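Local coordinates for protein putative beta-glucosidase (Bifidobacterium adolescentis, PDB 5WAB) that hydrolyses terminal beta-glucosidic linkages as a glycoside hydrolase family 3 beta-glucosidase, and may also remove the arabinopyranosyl end of ginsenoside Rb2, at residues Ser79-Glu84 with Pro129-His134; Glu601-Arg606 with Glu624-Tyr629. One frame throughout, in Å; residues are numbered along the deposited sequence.

Interaction 1: Ser79-Glu84 with Pro129-His134; sequences SSWNPE and PYLAGH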
# COMPACT_ATOMS: atom_id res chain seq x y z
N SER A 79 -0.96 -5.51 -6.10
CA SER A 79 -0.50 -6.66 -6.87
C SER A 79 -0.10 -6.29 -8.29
O SER A 79 0.55 -7.10 -8.97
CB SER A 79 -1.59 -7.73 -6.89
OG SER A 79 -2.03 -8.04 -5.58
N SER A 80 -0.48 -5.10 -8.77
CA SER A 80 -0.25 -4.72 -10.16
C SER A 80 1.20 -4.34 -10.44
O SER A 80 1.67 -4.54 -11.57
CB SER A 80 -1.16 -3.55 -10.52
OG SER A 80 -0.81 -2.40 -9.76
N TRP A 81 1.90 -3.77 -9.46
CA TRP A 81 3.26 -3.25 -9.66
C TRP A 81 3.30 -2.32 -10.87
O TRP A 81 4.27 -2.30 -11.63
CB TRP A 81 4.28 -4.38 -9.80
CG TRP A 81 4.43 -5.24 -8.56
CD1 TRP A 81 3.43 -5.84 -7.85
CD2 TRP A 81 5.66 -5.63 -7.92
NE1 TRP A 81 3.96 -6.55 -6.80
CE2 TRP A 81 5.32 -6.44 -6.82
CE3 TRP A 81 7.01 -5.36 -8.17
CZ2 TRP A 81 6.28 -6.98 -5.97
CZ3 TRP A 81 7.96 -5.90 -7.33
CH2 TRP A 81 7.59 -6.71 -6.24
N ASN A 82 2.23 -1.54 -11.05
CA ASN A 82 1.99 -0.77 -12.27
C ASN A 82 1.69 0.67 -11.90
O ASN A 82 0.52 1.07 -11.80
CB ASN A 82 0.84 -1.37 -13.08
CG ASN A 82 0.75 -0.80 -14.49
OD1 ASN A 82 1.31 0.26 -14.78
ND2 ASN A 82 0.05 -1.50 -15.37
N PRO A 83 2.73 1.49 -11.69
CA PRO A 83 2.49 2.90 -11.34
C PRO A 83 1.68 3.65 -12.37
O PRO A 83 0.87 4.52 -12.00
CB PRO A 83 3.91 3.47 -11.21
CG PRO A 83 4.75 2.28 -10.84
CD PRO A 83 4.15 1.13 -11.60
N GLU A 84 1.83 3.34 -13.66
CA GLU A 84 1.06 4.05 -14.67
C GLU A 84 -0.43 3.77 -14.52
O GLU A 84 -1.25 4.69 -14.58
CB GLU A 84 1.55 3.67 -16.07
CG GLU A 84 2.97 4.12 -16.42
CD GLU A 84 4.04 3.19 -15.85
OE1 GLU A 84 3.68 2.09 -15.39
OE2 GLU A 84 5.24 3.55 -15.88
N PRO A 129 8.97 -0.92 1.91
CA PRO A 129 8.84 0.54 1.72
C PRO A 129 9.00 0.99 0.28
O PRO A 129 8.27 1.89 -0.16
CB PRO A 129 9.94 1.11 2.64
CG PRO A 129 10.93 0.00 2.77
CD PRO A 129 10.14 -1.27 2.73
N TYR A 130 9.92 0.39 -0.49
CA TYR A 130 10.14 0.82 -1.86
C TYR A 130 8.90 0.59 -2.72
O TYR A 130 8.50 1.45 -3.51
CB TYR A 130 11.34 0.10 -2.47
CG TYR A 130 11.70 0.56 -3.87
CD1 TYR A 130 11.04 0.06 -4.98
CD2 TYR A 130 12.73 1.47 -4.08
CE1 TYR A 130 11.37 0.47 -6.26
CE2 TYR A 130 13.07 1.88 -5.36
CZ TYR A 130 12.38 1.38 -6.45
OH TYR A 130 12.71 1.78 -7.73
N LEU A 131 8.31 -0.60 -2.60
CA LEU A 131 7.13 -0.93 -3.39
C LEU A 131 5.96 -0.00 -3.04
O LEU A 131 5.27 0.50 -3.93
CB LEU A 131 6.74 -2.38 -3.15
CG LEU A 131 5.56 -2.93 -3.95
CD1 LEU A 131 5.88 -2.99 -5.44
CD2 LEU A 131 5.14 -4.30 -3.43
N ALA A 132 5.75 0.25 -1.75
CA ALA A 132 4.64 1.11 -1.34
C ALA A 132 4.81 2.52 -1.88
O ALA A 132 3.84 3.13 -2.36
CB ALA A 132 4.52 1.12 0.18
N GLY A 133 6.03 3.06 -1.82
CA GLY A 133 6.25 4.42 -2.29
C GLY A 133 6.13 4.54 -3.79
O GLY A 133 5.50 5.47 -4.30
N HIS A 134 6.73 3.60 -4.53
CA HIS A 134 6.71 3.67 -5.98
C HIS A 134 5.38 3.22 -6.59
O HIS A 134 5.17 3.43 -7.79
CB HIS A 134 7.86 2.86 -6.56
CG HIS A 134 9.20 3.49 -6.33
ND1 HIS A 134 9.73 3.68 -5.07
CD2 HIS A 134 10.12 3.98 -7.20
CE1 HIS A 134 10.91 4.27 -5.18
NE2 HIS A 134 11.17 4.45 -6.46
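The CA atoms of Trp81 and Leu131 are 7.7 Å apart, and those of Pro83 and His134 6.9 Å, where the loop 79-82 turns into helix 83-99 beside the first turns of helix 129-144. Trp81 and Leu131 carry the apolar part. Leu131 CD1 sits over one face of the indole, 3.7 Å from the centroid of the six-membered ring and 12° off its normal, a CH-pi contact. The second methyl, Leu131 CD2, lies 3.9 Å from Trp81 CZ2. Leu131 CG is anti to the backbone N (chi1 -177°), and with chi2 at 66° both methyls meet the ring. Trp81 NE1 is bonded to Lys493 O, and Phe605 meets the indole edge-to-face.

The second point of contact is polar against apolar. Pro83 CG touches His134 O at 3.3 Å. On the helix itself, His134 ND1 donates to Tyr130 O at 3.0 Å. That oxygen also accepts from His134 N, so two donors of one residue grip it. Asn82 is the N-cap of helix 83-99, and its OD1 accepts from Leu85 N. Here the start of helix 83-99 packs on helix 129-144 in the TIM-barrel domain of family 3 glycoside hydrolases.

Interaction 2: Glu601-Arg606 with Glu624-Tyr629; sequences ELKGFR and ERAFAY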
# COMPACT_ATOMS: atom_id res chain seq x y z
N GLU A 601 17.10 -6.49 -0.51
CA GLU A 601 15.98 -5.56 -0.44
C GLU A 601 15.59 -5.14 -1.84
O GLU A 601 16.45 -4.95 -2.71
CB GLU A 601 16.33 -4.32 0.40
CG GLU A 601 16.58 -4.61 1.88
CD GLU A 601 16.79 -3.35 2.69
OE1 GLU A 601 16.13 -2.33 2.38
OE2 GLU A 601 17.59 -3.38 3.66
N LEU A 602 14.29 -5.00 -2.08
CA LEU A 602 13.80 -4.57 -3.39
C LEU A 602 14.22 -3.13 -3.67
O LEU A 602 13.94 -2.23 -2.87
CB LEU A 602 12.28 -4.70 -3.46
CG LEU A 602 11.71 -4.26 -4.81
CD1 LEU A 602 11.90 -5.37 -5.84
CD2 LEU A 602 10.26 -3.89 -4.68
N LYS A 603 14.86 -2.91 -4.82
CA LYS A 603 15.34 -1.58 -5.20
C LYS A 603 14.93 -1.17 -6.61
O LYS A 603 15.44 -0.17 -7.12
CB LYS A 603 16.86 -1.48 -5.05
CG LYS A 603 17.34 -1.54 -3.60
CD LYS A 603 16.76 -0.40 -2.77
CE LYS A 603 17.30 -0.43 -1.35
NZ LYS A 603 16.81 0.73 -0.54
N GLY A 604 14.03 -1.91 -7.25
CA GLY A 604 13.53 -1.52 -8.56
C GLY A 604 12.63 -2.57 -9.18
O GLY A 604 12.76 -3.76 -8.86
N PHE A 605 11.71 -2.16 -10.05
CA PHE A 605 10.85 -3.10 -10.74
C PHE A 605 10.28 -2.46 -11.99
O PHE A 605 10.22 -1.23 -12.11
CB PHE A 605 9.73 -3.63 -9.83
CG PHE A 605 8.79 -2.56 -9.32
CD1 PHE A 605 7.67 -2.20 -10.05
CD2 PHE A 605 9.01 -1.95 -8.10
CE1 PHE A 605 6.80 -1.22 -9.58
CE2 PHE A 605 8.15 -0.98 -7.62
CZ PHE A 605 7.04 -0.62 -8.37
N ARG A 606 9.90 -3.31 -12.94
CA ARG A 606 9.32 -2.87 -14.20
C ARG A 606 8.36 -3.94 -14.70
O ARG A 606 8.74 -5.10 -14.84
CB ARG A 606 10.40 -2.61 -15.25
CG ARG A 606 9.82 -2.03 -16.51
CD ARG A 606 9.00 -0.74 -16.24
NE ARG A 606 8.54 -0.14 -17.49
CZ ARG A 606 7.67 0.86 -17.57
NH1 ARG A 606 7.15 1.39 -16.46
NH2 ARG A 606 7.30 1.35 -18.75
N GLU A 624 22.57 5.98 -5.12
CA GLU A 624 23.29 5.69 -3.90
C GLU A 624 22.38 5.13 -2.81
O GLU A 624 22.82 4.32 -1.99
CB GLU A 624 24.02 6.94 -3.41
CG GLU A 624 25.08 7.43 -4.37
CD GLU A 624 25.85 8.62 -3.81
OE1 GLU A 624 25.47 9.13 -2.73
OE2 GLU A 624 26.83 9.05 -4.46
N ARG A 625 21.11 5.57 -2.78
CA ARG A 625 20.17 5.06 -1.79
C ARG A 625 19.82 3.58 -2.01
O ARG A 625 19.33 2.93 -1.08
CB ARG A 625 18.90 5.90 -1.79
CG ARG A 625 19.03 7.23 -1.05
CD ARG A 625 19.05 7.03 0.47
NE ARG A 625 17.81 6.41 0.93
CZ ARG A 625 16.71 7.08 1.26
NH1 ARG A 625 16.69 8.41 1.18
NH2 ARG A 625 15.63 6.42 1.66
N ALA A 626 20.07 3.04 -3.20
CA ALA A 626 19.86 1.61 -3.40
C ALA A 626 20.88 0.76 -2.65
O ALA A 626 20.67 -0.44 -2.50
CB ALA A 626 19.91 1.26 -4.88
N PHE A 627 21.99 1.37 -2.21
CA PHE A 627 23.06 0.66 -1.52
C PHE A 627 23.32 1.20 -0.12
O PHE A 627 24.29 0.77 0.52
CB PHE A 627 24.36 0.74 -2.34
CG PHE A 627 24.21 0.25 -3.75
CD1 PHE A 627 24.31 -1.10 -4.04
CD2 PHE A 627 24.00 1.14 -4.79
CE1 PHE A 627 24.18 -1.56 -5.33
CE2 PHE A 627 23.87 0.69 -6.09
CZ PHE A 627 23.96 -0.66 -6.36
N ALA A 628 22.49 2.10 0.39
CA ALA A 628 22.78 2.81 1.62
C ALA A 628 21.84 2.37 2.74
O ALA A 628 20.63 2.23 2.54
CB ALA A 628 22.65 4.32 1.42
N TYR A 629 22.40 2.20 3.93
CA TYR A 629 21.61 2.01 5.14
C TYR A 629 21.66 3.29 5.97
O TYR A 629 22.50 4.16 5.75
CB TYR A 629 22.11 0.82 5.96
CG TYR A 629 23.57 0.88 6.39
CD1 TYR A 629 23.97 1.61 7.51
CD2 TYR A 629 24.56 0.20 5.68
CE1 TYR A 629 25.29 1.65 7.91
CE2 TYR A 629 25.89 0.24 6.06
CZ TYR A 629 26.25 0.97 7.18
OH TYR A 629 27.57 1.01 7.57
O HOH W 1 18.52 0.44 1.49
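A classic beta bulge carries this contact: Lys603 and Gly604 both face Val586 on the neighbouring strand, and from the bulge Lys603 reaches across to Arg625 and Ala626. Strand 601-610 is an outermost strand of its antiparallel sheet within the chain. Opposite it the chain makes a short 3-10 turn around Arg625, with Phe627 N bonded to Glu624 O.

Lys603 lies along this turn. CG is anti to its own carbonyl carbon (chi1 -68°), and the chain bends at chi2 (-60°) before running out straight. The bend brings the methylenes against Ala626. Lys603 CG is 4.0 Å from Ala626 CB, and Lys603 CD is 3.7 Å from Ala626 CA. Further out, Lys603 CE is 3.6 Å from Ala626 O.

The ammonium group has two links to segment 624-629, one direct and one through a water. Lys603 NZ makes a weak hydrogen bond to Arg625 O at 3.4 Å. It also donates to a water at 2.7 Å from NZ, and this water donates in turn to Ala628 O at 3.0 Å. Arg625 O is thus held weakly and directly, and Ala628 O by way of the water. The Arg625 guanidinium is engaged by Glu185 in a salt bridge and by Trp637 in a cation-pi contact.

A leucine in place of Lys603 would probably leave Arg625 O and the bridging water without their amine donor and weaken the tie to the turn. Here a bulged strand of the fibronectin type III-like domain packs on a 3-10 turn.

The centres of interactions 1 and 2 lie 13 Å apart, and the two contacts touch directly. They come in series along the chain. Each lies within one domain, and the contacts between the two join the TIM-barrel domain to the fibronectin type III-like domain. Strand 601-606 of interaction 2 packs on the residues of interaction 1. A salt bridge joins Glu84 OE2 to Arg606 NH1 at 2.9 Å. Phe605 CE1 packs 3.4 Å from Trp81 O. Tyr130 OH comes 3.4 Å from Lys603 O, at the bulge. Phe605 also rests on Leu131 and His134, whereas the Lys603 side chain packs on 624-629.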